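Local coordinates for AvrRxo1-ORF1 (Xanthomonas oryzae pv. oryzicola, PDB 4Z8T), which is a type III effector with a polynucleotide kinase domain, probably a phosphotransferase of the zeta-toxin family, and binds the chaperone-like AvrRxo1-ORF2, at the interface of chains A and B. Numbering follows the deposited sequence. Chains: chain A, AvrRxo1-ORF1; chain B, AvrRxo1-ORF2.

The interface of chains A and B. Residues chain A 225, 270-271, 274-275; chain B 16-17, 20.
The long N-terminal helix 6-38 of AvrRxo1-ORF2 packs here against AvrRxo1-ORF1, the effector with a polynucleotide kinase domain related to zeta toxins. B:Leu16, B:Lys17 and B:Asn20 lie along one stretch of that helix. They meet helix 267-272 of chain A, the loop residues A:Thr274 and A:Ser275 that follow it, and A:Met225 at the start of helix 224-233.

B:Leu16 supplies the apolar centre. Its CG is anti to the backbone N (chi1 -178°), which carries both methyls towards chain A. CD2 of B:Leu16 sits over one face of the A:Tyr270 ring, towards its CD2 and CE2 side, 3.7 Å from CD2 of the tyrosine. The same methyl also meets OG1 of A:Thr274. The other methyl, CD1, lies against CA and CG of A:Glu271, so the leucine contacts the aliphatic part of that residue and not its carboxylate.

A:Met225 is modelled as selenomethionine. A bend at chi3 (90°) turns its terminal methyl CE towards chain B. CE of A:Met225 comes to 3.5 Å from CG of B:Lys17 and also packs on CB of B:Leu16. The lysine takes part here through the base of its aliphatic chain. The selenium lies near the amide nitrogen of B:Asn20.

B:Asn20 provides the polar contacts. ND2 of B:Asn20 donates a weak hydrogen bond to the hydroxyl OG1 of A:Thr274, at 3.0 Å. The two side chains cross at about a right angle. OG1 of A:Thr274 in turn donates to the backbone O of A:Tyr270 at 2.9 Å, in the carbonyl plane. This second-shell bond directs the hydroxyl proton back into chain A and leaves the oxygen to accept from the asparagine. On the other side of the amide, OD1 of B:Asn20 binds water 1 at 2.7 Å. With ND2 on the threonine and OD1 on the water, the amide's rotation is probably fixed. That water also bonds to the backbone O of A:Glu271, bridging the chains.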
loop_
_atom_site.group_PDB
_atom_site.type_symbol
_atom_site.label_atom_id
_atom_site.label_comp_id
_atom_site.label_asym_id
_atom_site.label_seq_id
_atom_site.Cartn_x
_atom_site.Cartn_y
_atom_site.Cartn_z
HETATM N N MSE A 225 -5.146 -15.510 8.149
HETATM C CA MSE A 225 -5.314 -16.645 7.253
HETATM C C MSE A 225 -5.069 -17.973 7.975
HETATM O O MSE A 225 -5.632 -19.004 7.588
HETATM C CB MSE A 225 -4.463 -16.491 5.995
HETATM C CG MSE A 225 -4.963 -15.342 5.144
HETATM SE SE MSE A 225 -3.975 -15.155 3.476
HETATM C CE MSE A 225 -5.074 -16.292 2.402
ATOM N N TYR A 270 -10.154 -8.992 0.651
ATOM C CA TYR A 270 -9.465 -10.142 1.243
ATOM C C TYR A 270 -7.959 -10.002 1.083
ATOM O O TYR A 270 -7.196 -10.260 2.019
ATOM C CB TYR A 270 -9.951 -11.433 0.584
ATOM C CG TYR A 270 -9.580 -12.718 1.297
ATOM C CD1 TYR A 270 -9.695 -12.847 2.672
ATOM C CD2 TYR A 270 -9.156 -13.823 0.578
ATOM C CE1 TYR A 270 -9.379 -14.050 3.322
ATOM C CE2 TYR A 270 -8.835 -15.032 1.223
ATOM C CZ TYR A 270 -8.940 -15.136 2.584
ATOM O OH TYR A 270 -8.630 -16.329 3.201
ATOM N N GLU A 271 -7.535 -9.586 -0.105
ATOM C CA GLU A 271 -6.120 -9.315 -0.348
ATOM C C GLU A 271 -5.608 -8.233 0.614
ATOM O O GLU A 271 -4.524 -8.351 1.186
ATOM C CB GLU A 271 -5.891 -8.922 -1.819
ATOM C CG GLU A 271 -4.417 -8.705 -2.176
ATOM C CD GLU A 271 -4.193 -8.419 -3.652
ATOM O OE1 GLU A 271 -5.187 -8.324 -4.404
ATOM O OE2 GLU A 271 -3.012 -8.275 -4.064
ATOM N N THR A 274 -5.578 -9.139 4.894
ATOM C CA THR A 274 -4.772 -10.250 5.374
ATOM C C THR A 274 -3.292 -9.855 5.465
ATOM O O THR A 274 -2.417 -10.717 5.669
ATOM C CB THR A 274 -4.935 -11.482 4.468
ATOM O OG1 THR A 274 -4.696 -11.091 3.110
ATOM C CG2 THR A 274 -6.349 -12.061 4.574
ATOM N N SER A 275 -3.038 -8.553 5.336
ATOM C CA SER A 275 -1.691 -7.975 5.355
ATOM C C SER A 275 -1.669 -6.656 6.135
ATOM O O SER A 275 -2.591 -5.858 6.039
ATOM C CB SER A 275 -1.244 -7.744 3.903
ATOM O OG SER A 275 -0.392 -6.623 3.788
ATOM N N LEU B 16 -2.735 -16.129 -2.304
ATOM C CA LEU B 16 -2.650 -15.019 -1.369
ATOM C C LEU B 16 -1.792 -15.380 -0.151
ATOM O O LEU B 16 -1.040 -14.549 0.348
ATOM C CB LEU B 16 -4.054 -14.557 -0.938
ATOM C CG LEU B 16 -4.125 -13.359 -0.001
ATOM C CD1 LEU B 16 -3.395 -12.119 -0.558
ATOM C CD2 LEU B 16 -5.594 -13.047 0.239
ATOM N N LYS B 17 -1.901 -16.618 0.331
ATOM C CA LYS B 17 -1.025 -17.088 1.400
ATOM C C LYS B 17 0.445 -17.008 0.987
ATOM O O LYS B 17 1.296 -16.606 1.780
ATOM C CB LYS B 17 -1.356 -18.527 1.780
ATOM C CG LYS B 17 -2.484 -18.666 2.775
ATOM C CD LYS B 17 -2.754 -20.136 3.096
ATOM C CE LYS B 17 -1.560 -20.771 3.781
ATOM N NZ LYS B 17 -1.836 -22.185 4.182
ATOM N N ASN B 20 1.515 -13.291 0.976
ATOM C CA ASN B 20 1.674 -12.706 2.301
ATOM C C ASN B 20 2.857 -13.305 3.051
ATOM O O ASN B 20 3.488 -12.641 3.861
ATOM C CB ASN B 20 0.375 -12.853 3.115
ATOM C CG ASN B 20 -0.732 -11.955 2.603
ATOM O OD1 ASN B 20 -0.485 -10.981 1.873
ATOM N ND2 ASN B 20 -1.970 -12.269 2.990
HETATM O O HOH W 1 -1.920 -8.976 0.803
#